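Local coordinates for protein lactate dehydrogenase, adjacent gene encodes predicted malate dehydrogenase (Cryptosporidium parvum, PDB 4ND2) that probably catalyses the NAD-dependent interconversion of (S)-lactate and pyruvate, binding the dinucleotide on a Rossmann fold, at residues Asn27-Leu33 / Thr58-Thr64; Ala159-Gly163 / Phe198-Ile204; Phe260-Tyr265 / Ile286-Leu291; Asp179-Thr185 / Val213-Arg217. The contacts are given in a common frame with arbitrary orientation. Residue numbers count along the deposited sequence, not the author numbering.

Contact 1 of 4, residues Asn27-Leu33 / Thr58-Thr64; sequences NLADVVL and TSKVIGT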
loop_
_atom_site.group_PDB
_atom_site.type_symbol
_atom_site.label_atom_id
_atom_site.label_comp_id
_atom_site.label_asym_id
_atom_site.label_seq_id
_atom_site.Cartn_x
_atom_site.Cartn_y
_atom_site.Cartn_z
ATOM N N ASN A 27 -2.474 -6.897 -6.065
ATOM C CA ASN A 27 -3.014 -8.197 -5.662
ATOM C C ASN A 27 -4.535 -8.140 -5.462
ATOM O O ASN A 27 -5.080 -8.749 -4.541
ATOM C CB ASN A 27 -2.310 -8.717 -4.401
ATOM C CG ASN A 27 -2.611 -10.184 -4.115
ATOM O OD1 ASN A 27 -2.805 -10.990 -5.026
ATOM N ND2 ASN A 27 -2.646 -10.534 -2.844
ATOM N N LEU A 28 -5.209 -7.399 -6.338
ATOM C CA LEU A 28 -6.667 -7.265 -6.295
ATOM C C LEU A 28 -7.356 -8.554 -6.746
ATOM O O LEU A 28 -8.396 -8.935 -6.209
ATOM C CB LEU A 28 -7.109 -6.099 -7.183
ATOM C CG LEU A 28 -8.606 -5.813 -7.306
ATOM C CD1 LEU A 28 -9.195 -5.421 -5.959
ATOM C CD2 LEU A 28 -8.845 -4.723 -8.340
ATOM N N ALA A 29 -6.776 -9.210 -7.748
ATOM C CA ALA A 29 -7.346 -10.431 -8.306
ATOM C C ALA A 29 -6.335 -11.132 -9.206
ATOM O O ALA A 29 -5.270 -10.586 -9.510
ATOM C CB ALA A 29 -8.602 -10.104 -9.104
ATOM N N ASP A 30 -6.675 -12.350 -9.610
ATOM C CA ASP A 30 -6.004 -12.998 -10.733
ATOM C C ASP A 30 -6.523 -12.344 -12.005
ATOM O O ASP A 30 -7.655 -11.857 -12.042
ATOM C CB ASP A 30 -6.312 -14.497 -10.778
ATOM C CG ASP A 30 -5.626 -15.279 -9.671
ATOM O OD1 ASP A 30 -4.687 -14.763 -9.025
ATOM O OD2 ASP A 30 -6.028 -16.440 -9.460
ATOM N N VAL A 31 -5.700 -12.350 -13.048
ATOM C CA VAL A 31 -6.052 -11.710 -14.308
ATOM C C VAL A 31 -5.967 -12.697 -15.471
ATOM O O VAL A 31 -5.009 -13.461 -15.572
ATOM C CB VAL A 31 -5.119 -10.518 -14.601
ATOM C CG1 VAL A 31 -5.463 -9.879 -15.941
ATOM C CG2 VAL A 31 -5.201 -9.493 -13.479
ATOM N N VAL A 32 -6.978 -12.670 -16.336
ATOM C CA VAL A 32 -6.928 -13.364 -17.618
ATOM C C VAL A 32 -6.915 -12.315 -18.723
ATOM O O VAL A 32 -7.905 -11.609 -18.926
ATOM C CB VAL A 32 -8.133 -14.307 -17.811
ATOM C CG1 VAL A 32 -8.094 -14.961 -19.188
ATOM C CG2 VAL A 32 -8.152 -15.363 -16.718
ATOM N N LEU A 33 -5.783 -12.200 -19.413
ATOM C CA LEU A 33 -5.660 -11.319 -20.570
ATOM C C LEU A 33 -6.108 -12.068 -21.824
ATOM O O LEU A 33 -5.446 -13.013 -22.257
ATOM C CB LEU A 33 -4.214 -10.837 -20.741
ATOM C CG LEU A 33 -3.785 -9.619 -19.923
ATOM C CD1 LEU A 33 -2.268 -9.530 -19.849
ATOM C CD2 LEU A 33 -4.369 -8.337 -20.505
ATOM N N THR A 58 0.942 -12.297 -5.191
ATOM C CA THR A 58 0.771 -13.685 -5.630
ATOM C C THR A 58 -0.324 -13.821 -6.695
ATOM O O THR A 58 -0.762 -14.935 -6.997
ATOM C CB THR A 58 0.457 -14.625 -4.446
ATOM O OG1 THR A 58 -0.720 -14.177 -3.769
ATOM C CG2 THR A 58 1.612 -14.662 -3.467
ATOM N N SER A 59 -0.757 -12.695 -7.268
ATOM C CA SER A 59 -1.719 -12.710 -8.371
ATOM C C SER A 59 -1.181 -13.531 -9.539
ATOM O O SER A 59 -0.008 -13.414 -9.888
ATOM C CB SER A 59 -2.014 -11.290 -8.870
ATOM O OG SER A 59 -2.812 -10.567 -7.956
ATOM N N LYS A 60 -2.041 -14.363 -10.121
ATOM C CA LYS A 60 -1.723 -15.071 -11.358
ATOM C C LYS A 60 -2.227 -14.263 -12.546
ATOM O O LYS A 60 -3.363 -13.783 -12.539
ATOM C CB LYS A 60 -2.369 -16.455 -11.374
ATOM C CG LYS A 60 -1.991 -17.313 -10.184
ATOM C CD LYS A 60 -2.171 -18.796 -10.462
ATOM C CE LYS A 60 -1.907 -19.616 -9.208
ATOM N NZ LYS A 60 -0.500 -19.475 -8.737
ATOM N N VAL A 61 -1.376 -14.117 -13.558
ATOM C CA VAL A 61 -1.715 -13.388 -14.775
ATOM C C VAL A 61 -1.395 -14.283 -15.969
ATOM O O VAL A 61 -0.232 -14.622 -16.192
ATOM C CB VAL A 61 -0.921 -12.068 -14.885
ATOM C CG1 VAL A 61 -1.343 -11.285 -16.123
ATOM C CG2 VAL A 61 -1.108 -11.226 -13.627
ATOM N N ILE A 62 -2.429 -14.675 -16.716
ATOM C CA ILE A 62 -2.261 -15.534 -17.896
ATOM C C ILE A 62 -2.829 -14.879 -19.154
ATOM O O ILE A 62 -3.733 -14.042 -19.079
ATOM C CB ILE A 62 -2.911 -16.922 -17.701
ATOM C CG1 ILE A 62 -4.431 -16.813 -17.521
ATOM C CG2 ILE A 62 -2.286 -17.630 -16.507
ATOM C CD1 ILE A 62 -5.145 -18.147 -17.522
ATOM N N GLY A 63 -2.282 -15.272 -20.303
ATOM C CA GLY A 63 -2.727 -14.789 -21.606
ATOM C C GLY A 63 -3.415 -15.906 -22.365
ATOM O O GLY A 63 -2.999 -17.062 -22.282
ATOM N N THR A 64 -4.470 -15.569 -23.104
ATOM C CA THR A 64 -5.269 -16.576 -23.799
ATOM C C THR A 64 -6.013 -16.016 -25.009
ATOM O O THR A 64 -6.193 -14.803 -25.140
ATOM C CB THR A 64 -6.297 -17.217 -22.844
ATOM O OG1 THR A 64 -6.980 -18.286 -23.510
ATOM C CG2 THR A 64 -7.319 -16.194 -22.362
#

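Contact 2 of 4, residues Ala159-Gly163 / Phe198-Ile204; sequences AQHFG and FIKQGLI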
loop_
_atom_site.group_PDB
_atom_site.type_symbol
_atom_site.label_atom_id
_atom_site.label_comp_id
_atom_site.label_asym_id
_atom_site.label_seq_id
_atom_site.Cartn_x
_atom_site.Cartn_y
_atom_site.Cartn_z
ATOM N N ALA A 159 -7.205 21.436 -9.278
ATOM C CA ALA A 159 -6.145 21.295 -8.277
ATOM C C ALA A 159 -4.858 21.992 -8.701
ATOM O O ALA A 159 -4.181 22.610 -7.875
ATOM C CB ALA A 159 -5.875 19.823 -8.001
ATOM N N GLN A 160 -4.529 21.893 -9.986
ATOM C CA GLN A 160 -3.323 22.524 -10.523
ATOM C C GLN A 160 -3.413 24.052 -10.503
ATOM O O GLN A 160 -2.398 24.728 -10.327
ATOM C CB GLN A 160 -3.019 22.012 -11.937
ATOM C CG GLN A 160 -2.413 20.613 -11.934
ATOM C CD GLN A 160 -2.238 20.014 -13.320
ATOM O OE1 GLN A 160 -3.026 20.268 -14.232
ATOM N NE2 GLN A 160 -1.208 19.192 -13.478
ATOM N N HIS A 161 -4.617 24.595 -10.677
ATOM C CA HIS A 161 -4.810 26.039 -10.559
ATOM C C HIS A 161 -4.518 26.511 -9.133
ATOM O O HIS A 161 -3.714 27.416 -8.931
ATOM C CB HIS A 161 -6.227 26.461 -10.963
ATOM C CG HIS A 161 -6.519 27.900 -10.676
ATOM N ND1 HIS A 161 -6.119 28.921 -11.510
ATOM C CD2 HIS A 161 -7.133 28.493 -9.624
ATOM C CE1 HIS A 161 -6.485 30.080 -10.991
ATOM N NE2 HIS A 161 -7.102 29.848 -9.847
ATOM N N PHE A 162 -5.166 25.883 -8.153
ATOM C CA PHE A 162 -5.035 26.287 -6.748
ATOM C C PHE A 162 -3.754 25.795 -6.068
ATOM O O PHE A 162 -3.420 26.256 -4.978
ATOM C CB PHE A 162 -6.251 25.821 -5.942
ATOM C CG PHE A 162 -7.523 26.532 -6.302
ATOM C CD1 PHE A 162 -7.725 27.852 -5.919
ATOM C CD2 PHE A 162 -8.522 25.887 -7.019
ATOM C CE1 PHE A 162 -8.898 28.513 -6.248
ATOM C CE2 PHE A 162 -9.696 26.541 -7.348
ATOM C CZ PHE A 162 -9.885 27.858 -6.962
ATOM N N GLY A 163 -3.045 24.862 -6.702
ATOM C CA GLY A 163 -1.822 24.296 -6.132
ATOM C C GLY A 163 -2.085 23.443 -4.904
ATOM O O GLY A 163 -1.361 23.535 -3.914
ATOM N N PHE A 198 -14.126 31.322 -4.130
ATOM C CA PHE A 198 -12.807 31.607 -4.692
ATOM C C PHE A 198 -12.849 32.777 -5.681
ATOM O O PHE A 198 -11.884 33.536 -5.784
ATOM C CB PHE A 198 -12.218 30.362 -5.370
ATOM C CG PHE A 198 -11.775 29.295 -4.403
ATOM C CD1 PHE A 198 -12.424 28.070 -4.349
ATOM C CD2 PHE A 198 -10.702 29.518 -3.547
ATOM C CE1 PHE A 198 -12.012 27.086 -3.465
ATOM C CE2 PHE A 198 -10.289 28.538 -2.657
ATOM C CZ PHE A 198 -10.945 27.321 -2.617
ATOM N N ILE A 199 -13.959 32.915 -6.404
ATOM C CA ILE A 199 -14.158 34.059 -7.303
ATOM C C ILE A 199 -14.219 35.364 -6.504
ATOM O O ILE A 199 -13.537 36.328 -6.842
ATOM C CB ILE A 199 -15.423 33.898 -8.179
ATOM C CG1 ILE A 199 -15.218 32.768 -9.193
ATOM C CG2 ILE A 199 -15.747 35.197 -8.915
ATOM C CD1 ILE A 199 -16.496 32.259 -9.825
ATOM N N LYS A 200 -15.018 35.381 -5.440
ATOM C CA LYS A 200 -15.126 36.557 -4.562
ATOM C C LYS A 200 -13.795 36.924 -3.906
ATOM O O LYS A 200 -13.508 38.100 -3.701
ATOM C CB LYS A 200 -16.175 36.325 -3.472
ATOM C CG LYS A 200 -17.598 36.225 -3.991
ATOM C CD LYS A 200 -18.536 35.663 -2.936
ATOM C CE LYS A 200 -19.891 35.320 -3.529
ATOM N NZ LYS A 200 -20.742 34.573 -2.563
ATOM N N GLN A 201 -12.989 35.916 -3.576
ATOM C CA GLN A 201 -11.690 36.137 -2.939
ATOM C C GLN A 201 -10.600 36.529 -3.936
ATOM O O GLN A 201 -9.494 36.899 -3.535
ATOM C CB GLN A 201 -11.259 34.882 -2.171
ATOM C CG GLN A 201 -12.198 34.490 -1.036
ATOM C CD GLN A 201 -11.995 33.055 -0.579
ATOM O OE1 GLN A 201 -10.890 32.520 -0.659
ATOM N NE2 GLN A 201 -13.063 32.425 -0.097
ATOM N N GLY A 202 -10.901 36.439 -5.229
ATOM C CA GLY A 202 -9.957 36.828 -6.271
ATOM C C GLY A 202 -8.903 35.780 -6.586
ATOM O O GLY A 202 -7.873 36.097 -7.180
ATOM N N LEU A 203 -9.162 34.531 -6.201
ATOM C CA LEU A 203 -8.196 33.440 -6.386
ATOM C C LEU A 203 -8.445 32.626 -7.660
ATOM O O LEU A 203 -7.583 31.851 -8.078
ATOM C CB LEU A 203 -8.196 32.522 -5.157
ATOM C CG LEU A 203 -7.797 33.193 -3.836
ATOM C CD1 LEU A 203 -7.857 32.199 -2.688
ATOM C CD2 LEU A 203 -6.411 33.815 -3.929
ATOM N N ILE A 204 -9.621 32.793 -8.264
ATOM C CA ILE A 204 -9.902 32.234 -9.589
ATOM C C ILE A 204 -10.942 33.097 -10.306
ATOM O O ILE A 204 -11.808 33.683 -9.663
ATOM C CB ILE A 204 -10.393 30.768 -9.501
ATOM C CG1 ILE A 204 -10.280 30.074 -10.863
ATOM C CG2 ILE A 204 -11.822 30.689 -8.976
ATOM C CD1 ILE A 204 -10.491 28.576 -10.802
#

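Contact 3 of 4, residues Phe260-Tyr265 / Ile286-Leu291; sequences FCSNHY and ILELDL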
loop_
_atom_site.group_PDB
_atom_site.type_symbol
_atom_site.label_atom_id
_atom_site.label_comp_id
_atom_site.label_asym_id
_atom_site.label_seq_id
_atom_site.Cartn_x
_atom_site.Cartn_y
_atom_site.Cartn_z
ATOM N N PHE A 260 -27.150 2.832 -16.460
ATOM C CA PHE A 260 -28.534 2.900 -16.923
ATOM C C PHE A 260 -29.370 3.763 -15.976
ATOM O O PHE A 260 -29.702 3.343 -14.865
ATOM C CB PHE A 260 -29.128 1.495 -17.052
ATOM C CG PHE A 260 -30.427 1.452 -17.810
ATOM C CD1 PHE A 260 -31.617 1.137 -17.165
ATOM C CD2 PHE A 260 -30.463 1.730 -19.171
ATOM C CE1 PHE A 260 -32.815 1.096 -17.864
ATOM C CE2 PHE A 260 -31.657 1.693 -19.875
ATOM C CZ PHE A 260 -32.834 1.376 -19.220
ATOM N N CYS A 261 -29.697 4.969 -16.434
ATOM C CA CYS A 261 -30.383 5.974 -15.626
ATOM C C CYS A 261 -31.867 6.038 -15.995
ATOM O O CYS A 261 -32.212 6.373 -17.133
ATOM C CB CYS A 261 -29.719 7.331 -15.852
ATOM S SG CYS A 261 -30.300 8.642 -14.758
ATOM N N SER A 262 -32.738 5.729 -15.032
ATOM C CA SER A 262 -34.178 5.567 -15.297
ATOM C C SER A 262 -35.102 6.543 -14.562
ATOM O O SER A 262 -36.156 6.898 -15.089
ATOM C CB SER A 262 -34.610 4.135 -14.972
ATOM O OG SER A 262 -34.081 3.226 -15.919
ATOM N N ASN A 263 -34.739 6.957 -13.351
ATOM C CA ASN A 263 -35.597 7.848 -12.559
ATOM C C ASN A 263 -34.860 9.085 -12.051
ATOM O O ASN A 263 -35.192 9.622 -10.995
ATOM C CB ASN A 263 -36.201 7.078 -11.380
ATOM C CG ASN A 263 -37.134 5.967 -11.824
ATOM O OD1 ASN A 263 -38.042 6.187 -12.628
ATOM N ND2 ASN A 263 -36.923 4.767 -11.293
ATOM N N HIS A 264 -33.865 9.533 -12.813
ATOM C CA HIS A 264 -33.046 10.680 -12.429
ATOM C C HIS A 264 -32.690 11.504 -13.660
ATOM O O HIS A 264 -32.726 10.998 -14.781
ATOM C CB HIS A 264 -31.758 10.223 -11.732
ATOM C CG HIS A 264 -31.954 9.112 -10.747
ATOM N ND1 HIS A 264 -32.244 9.336 -9.419
ATOM C CD2 HIS A 264 -31.895 7.767 -10.897
ATOM C CE1 HIS A 264 -32.355 8.178 -8.791
ATOM N NE2 HIS A 264 -32.149 7.211 -9.667
ATOM N N TYR A 265 -32.356 12.774 -13.438
ATOM C CA TYR A 265 -31.904 13.689 -14.496
ATOM C C TYR A 265 -32.870 13.824 -15.681
ATOM O O TYR A 265 -32.450 14.126 -16.798
ATOM C CB TYR A 265 -30.505 13.285 -14.988
ATOM C CG TYR A 265 -29.460 13.289 -13.894
ATOM C CD1 TYR A 265 -29.067 12.109 -13.272
ATOM C CD2 TYR A 265 -28.876 14.481 -13.471
ATOM C CE1 TYR A 265 -28.114 12.113 -12.265
ATOM C CE2 TYR A 265 -27.925 14.495 -12.465
ATOM C CZ TYR A 265 -27.546 13.309 -11.865
ATOM O OH TYR A 265 -26.603 13.325 -10.867
ATOM N N ILE A 286 -28.059 5.705 -8.024
ATOM C CA ILE A 286 -27.577 6.886 -8.738
ATOM C C ILE A 286 -27.908 8.127 -7.912
ATOM O O ILE A 286 -29.036 8.275 -7.444
ATOM C CB ILE A 286 -28.218 7.002 -10.138
ATOM C CG1 ILE A 286 -27.701 5.884 -11.050
ATOM C CG2 ILE A 286 -27.919 8.364 -10.759
ATOM C CD1 ILE A 286 -28.490 5.714 -12.331
ATOM N N LEU A 287 -26.925 9.010 -7.740
ATOM C CA LEU A 287 -27.115 10.250 -6.987
ATOM C C LEU A 287 -27.541 11.395 -7.904
ATOM O O LEU A 287 -27.096 11.478 -9.051
ATOM C CB LEU A 287 -25.830 10.641 -6.256
ATOM C CG LEU A 287 -25.223 9.597 -5.318
ATOM C CD1 LEU A 287 -23.996 10.173 -4.627
ATOM C CD2 LEU A 287 -26.240 9.118 -4.293
ATOM N N GLU A 288 -28.392 12.278 -7.381
ATOM C CA GLU A 288 -28.898 13.426 -8.134
ATOM C C GLU A 288 -28.176 14.711 -7.730
ATOM O O GLU A 288 -28.434 15.265 -6.659
ATOM C CB GLU A 288 -30.404 13.595 -7.899
ATOM C CG GLU A 288 -31.237 12.394 -8.313
ATOM C CD GLU A 288 -32.726 12.564 -8.043
ATOM O OE1 GLU A 288 -33.114 13.485 -7.292
ATOM O OE2 GLU A 288 -33.514 11.757 -8.585
ATOM N N LEU A 289 -27.278 15.180 -8.593
ATOM C CA LEU A 289 -26.577 16.447 -8.378
ATOM C C LEU A 289 -27.535 17.632 -8.493
ATOM O O LEU A 289 -28.550 17.553 -9.180
ATOM C CB LEU A 289 -25.447 16.622 -9.397
ATOM C CG LEU A 289 -24.252 15.671 -9.294
ATOM C CD1 LEU A 289 -23.361 15.810 -10.519
ATOM C CD2 LEU A 289 -23.462 15.935 -8.022
ATOM N N ASP A 290 -27.194 18.724 -7.815
ATOM C CA ASP A 290 -27.970 19.958 -7.891
ATOM C C ASP A 290 -27.471 20.777 -9.076
ATOM O O ASP A 290 -26.512 21.538 -8.956
ATOM C CB ASP A 290 -27.836 20.750 -6.586
ATOM C CG ASP A 290 -28.793 21.934 -6.509
ATOM O OD1 ASP A 290 -29.890 21.872 -7.107
ATOM O OD2 ASP A 290 -28.443 22.928 -5.836
ATOM N N LEU A 291 -28.118 20.602 -10.224
ATOM C CA LEU A 291 -27.702 21.268 -11.453
ATOM C C LEU A 291 -28.412 22.603 -11.631
ATOM O O LEU A 291 -29.602 22.726 -11.346
ATOM C CB LEU A 291 -27.996 20.381 -12.665
ATOM C CG LEU A 291 -27.302 19.017 -12.700
ATOM C CD1 LEU A 291 -27.747 18.233 -13.925
ATOM C CD2 LEU A 291 -25.789 19.179 -12.678
#

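Contact 4 of 4, residues Asp179-Thr185 / Val213-Arg217; sequences DGMVPAT and VCHTR. Unlike the reference sequence in segment 179-185: A184 (reference Val).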
loop_
_atom_site.group_PDB
_atom_site.type_symbol
_atom_site.label_atom_id
_atom_site.label_comp_id
_atom_site.label_asym_id
_atom_site.label_seq_id
_atom_site.Cartn_x
_atom_site.Cartn_y
_atom_site.Cartn_z
ATOM N N ASP A 179 -17.815 15.353 -26.758
ATOM C CA ASP A 179 -17.745 16.818 -26.737
ATOM C C ASP A 179 -18.840 17.445 -25.870
ATOM O O ASP A 179 -18.636 18.511 -25.295
ATOM C CB ASP A 179 -17.822 17.391 -28.159
ATOM C CG ASP A 179 -16.537 17.194 -28.948
ATOM O OD1 ASP A 179 -15.515 16.779 -28.361
ATOM O OD2 ASP A 179 -16.546 17.461 -30.168
ATOM N N GLY A 180 -19.987 16.776 -25.776
ATOM C CA GLY A 180 -21.105 17.253 -24.967
ATOM C C GLY A 180 -21.029 16.957 -23.475
ATOM O O GLY A 180 -21.961 17.284 -22.741
ATOM N N MET A 181 -19.937 16.346 -23.011
ATOM C CA MET A 181 -19.789 16.046 -21.582
ATOM C C MET A 181 -19.941 17.326 -20.762
ATOM O O MET A 181 -19.589 18.413 -21.228
ATOM C CB MET A 181 -18.441 15.370 -21.280
ATOM C CG MET A 181 -17.215 16.273 -21.375
ATOM S SD MET A 181 -15.680 15.429 -20.924
ATOM C CE MET A 181 -15.485 14.299 -22.303
ATOM N N VAL A 182 -20.464 17.189 -19.547
ATOM C CA VAL A 182 -20.787 18.340 -18.708
ATOM C C VAL A 182 -19.989 18.325 -17.403
ATOM O O VAL A 182 -20.382 17.657 -16.449
ATOM C CB VAL A 182 -22.298 18.381 -18.385
ATOM C CG1 VAL A 182 -22.637 19.611 -17.548
ATOM C CG2 VAL A 182 -23.117 18.362 -19.669
ATOM N N PRO A 183 -18.855 19.051 -17.364
ATOM C CA PRO A 183 -18.191 19.277 -16.082
ATOM C C PRO A 183 -19.016 20.254 -15.246
ATOM O O PRO A 183 -19.117 21.431 -15.592
ATOM C CB PRO A 183 -16.832 19.876 -16.479
ATOM C CG PRO A 183 -16.663 19.550 -17.926
ATOM C CD PRO A 183 -18.048 19.554 -18.487
ATOM N N ALA A 184 -19.618 19.751 -14.173
ATOM C CA ALA A 184 -20.574 20.525 -13.381
ATOM C C ALA A 184 -19.861 21.470 -12.418
ATOM O O ALA A 184 -19.582 21.112 -11.275
ATOM C CB ALA A 184 -21.504 19.589 -12.624
ATOM N N THR A 185 -19.582 22.685 -12.879
ATOM C CA THR A 185 -18.857 23.663 -12.066
ATOM C C THR A 185 -19.603 24.051 -10.786
ATOM O O THR A 185 -18.972 24.417 -9.800
ATOM C CB THR A 185 -18.549 24.957 -12.848
ATOM O OG1 THR A 185 -19.766 25.522 -13.343
ATOM C CG2 THR A 185 -17.600 24.684 -14.008
ATOM N N VAL A 213 -13.008 23.921 -17.893
ATOM C CA VAL A 213 -14.121 23.149 -18.454
ATOM C C VAL A 213 -13.803 22.720 -19.890
ATOM O O VAL A 213 -14.011 21.561 -20.261
ATOM C CB VAL A 213 -15.442 23.954 -18.404
ATOM C CG1 VAL A 213 -16.526 23.308 -19.262
ATOM C CG2 VAL A 213 -15.918 24.095 -16.965
ATOM N N CYS A 214 -13.294 23.659 -20.684
ATOM C CA CYS A 214 -12.887 23.382 -22.061
ATOM C C CYS A 214 -11.755 22.353 -22.109
ATOM O O CYS A 214 -11.791 21.423 -22.913
ATOM C CB CYS A 214 -12.442 24.677 -22.749
ATOM S SG CYS A 214 -11.834 24.467 -24.438
ATOM N N HIS A 215 -10.764 22.533 -21.240
ATOM C CA HIS A 215 -9.608 21.638 -21.157
ATOM C C HIS A 215 -10.042 20.204 -20.841
ATOM O O HIS A 215 -9.538 19.248 -21.436
ATOM C CB HIS A 215 -8.634 22.154 -20.094
ATOM C CG HIS A 215 -7.271 21.537 -20.154
ATOM N ND1 HIS A 215 -6.322 21.753 -19.180
ATOM C CD2 HIS A 215 -6.699 20.708 -21.060
ATOM C CE1 HIS A 215 -5.220 21.094 -19.487
ATOM N NE2 HIS A 215 -5.422 20.449 -20.622
ATOM N N THR A 216 -10.985 20.070 -19.911
ATOM C CA THR A 216 -11.573 18.775 -19.573
ATOM C C THR A 216 -12.217 18.123 -20.797
ATOM O O THR A 216 -12.014 16.936 -21.053
ATOM C CB THR A 216 -12.626 18.919 -18.455
ATOM O OG1 THR A 216 -12.015 19.512 -17.304
ATOM C CG2 THR A 216 -13.215 17.568 -18.068
ATOM N N ARG A 217 -12.980 18.907 -21.555
ATOM C CA ARG A 217 -13.697 18.386 -22.719
ATOM C C ARG A 217 -12.767 17.917 -23.842
ATOM O O ARG A 217 -13.049 16.914 -24.489
ATOM C CB ARG A 217 -14.697 19.421 -23.249
ATOM C CG ARG A 217 -15.876 19.644 -22.312
ATOM C CD ARG A 217 -16.706 20.859 -22.699
ATOM N NE ARG A 217 -17.631 20.584 -23.795
ATOM C CZ ARG A 217 -18.449 21.487 -24.336
ATOM N NH1 ARG A 217 -18.465 22.741 -23.889
ATOM N NH2 ARG A 217 -19.256 21.138 -25.334
HETATM O O HOH W 1 -14.457 15.253 -26.130
#

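Contact 1 of 4, residues Asn27-Leu33 / Thr58-Thr64
Bridged residues of parallel strands project to the same face as neighbours, and strands 30-33 and 61-64 illustrate it: the axes of these short strands approach to 4.7 Å, their directions 18° apart. On one face V31 CB lies 4.1 Å from V61 CG1. The bare position of G63 is the hollow beside L33, whose methyl leans back so that L33 CD1 lies 4.2 Å from V61 CG1. Helices 14-26 and 40-55 roof this face. On the other, V32 CG2 meets I62 CG1 at 4.1 Å, while V32 CG1 touches T64 CG2 at 3.5 Å. Four backbone bonds zip the strands: V31 N to K60 O (2.8 Å), I62 N to V31 O (3.1 Å), L33 N to I62 O (2.8 Å) and T64 N to L33 O (2.9 Å). Strand 30-34, helix 40-55 and strand 61-64 form a Rossmann beta-alpha-beta unit. Its strand pairing here rests on main-chain bonds, to which D30 adds a side-chain acceptor, OD1 taking K60 N at 2.9 Å; outside the two segments D30 is salt-bridged to R4.

Contact 2 of 4, residues Ala159-Gly163 / Phe198-Ile204
F162 lays its ring against F198 and I204: F162 CE1 lies 3.4 Å from F198 CD2, over a face of the F198 ring, and F162 CZ is 3.9 Å from I204 CB. The two phenyl rings meet obliquely, with centroids 4.2 Å apart and planes at 42°. F162 CE1 also reaches L203 CB at 4.2 Å, so one ring touches three residues of the opposite segment. V190 of strand 189-190 touches both phenylalanines, which places the cluster against the small antiparallel sheet of the C-terminal domain. Next to it, H161 takes a mixed role. H161 NE2 donates, near its ring plane, to L203 O at 2.7 Å, while I204 CD1 sits over the face of the H161 ring, 3.9 Å from the centroid, as a CH-pi contact. The carbonyl is presented by a chain that has just left helix 195-200: G202 closes that helix with a Schellman motif, and L203 N bonds back to F198 O at 2.9 Å. Apolar packing round F162, together with a single directional bond from an imidazole to a main-chain carbonyl, implies a defined position for the turn leading from helix 195-200 into helix 206-227.

Contact 3 of 4, residues Phe260-Tyr265 / Ile286-Leu291
This is a loop-to-loop contact with a mixed polar and apolar character, formed where the chain leaves strand 253-261 and, on the other side, where it runs from strand 284-286 toward helix 293-314. Y265 holds the centre. Y265 OH donates to L287 O at 2.6 Å and accepts from L289 N at 3.0 Å, so one oxygen satisfies two main-chain groups that flank E288. At the ring edge, Y265 CE1 lies 4.0 Å from I286 CG2 and Y265 CD2 3.9 Å from L291 CD1. H264 adds the second polar link: H264 ND1 donates to E288 OE2 at 2.9 Å, and I286 CB sits over one face of the H264 ring, 4.1 Å from its centroid, in a CH-pi contact. The CD1 methyl of I286 extends the apolar patch to C261 CB at 4.1 Å. Beyond these segments, Y265 also packs on strand 270-279 and on L299 of helix 293-314, while E288 O accepts a hydrogen bond from Q201 of the fourth subunit. The arrangement belongs to the three-stranded antiparallel sheet of the LDH/MDH C-terminal domain, tying the turn after its first strand to the exit from its third, beside a subunit interface.

Contact 4 of 4, residues Asp179-Thr185 / Val213-Arg217
R217 shows how a side-chain conformation can join a helix to a neighbouring loop. From helix 206-227 its chain starts m and t, then chi3 at p (80°) turns the guanidinium to D179; R217 NE and R217 NH2 both donate to D179 O, each at 2.7 Å, so a single carbonyl receives a bifurcated pair. The aliphatic part of the same side chain is used as well, R217 CG lying 3.7 Å from M181 CG. The M181 side chain starts out sideways, but its end comes nearer to the helix, so that M181 SD reaches T216 CG2 at 4.3 Å. D179 OD1 lies 2.9 Å from a water that donates to it and also to R217 O, 2.7 Å away, a second bridge to the helix. Farther along, P183 faces the helix and lays P183 CG 4.0 Å from both V213 CG1 and T216 CG2. V213, with chi1 t, sends its other methyl to T185, V213 CG2 to T185 CG2 at 3.5 Å. M181 lies near the substrate-binding R90 and H177, the predicted proton acceptor. The whole is a helix packed against an edge strand of the four-stranded antiparallel sheet in the LDH/MDH C-terminal domain, on the segment that follows the pyruvate-binding histidine.

Overall arrangement
Contact 1 stands alone in the NAD-binding domain, at the edge of the six-stranded parallel sheet, while the other three lie in the C-terminal domain. Its centre is 43 Å from that of contact 2 and 35 Å from those of contacts 3 and 4, which lie on the opposite side of the chain's centre. Contacts 2 and 4 interleave along the sequence, their centres 18 Å apart, and use the successive helices 195-200 and 206-227. Contact 3 comes last, its nearest atoms about 4 Å from contact 4 without touching. One contact thus pairs strands of the cofactor domain; the other three knit the C-terminal domain, contacts 2 and 3 next to the fourth subunit and contact 4 beside the substrate site.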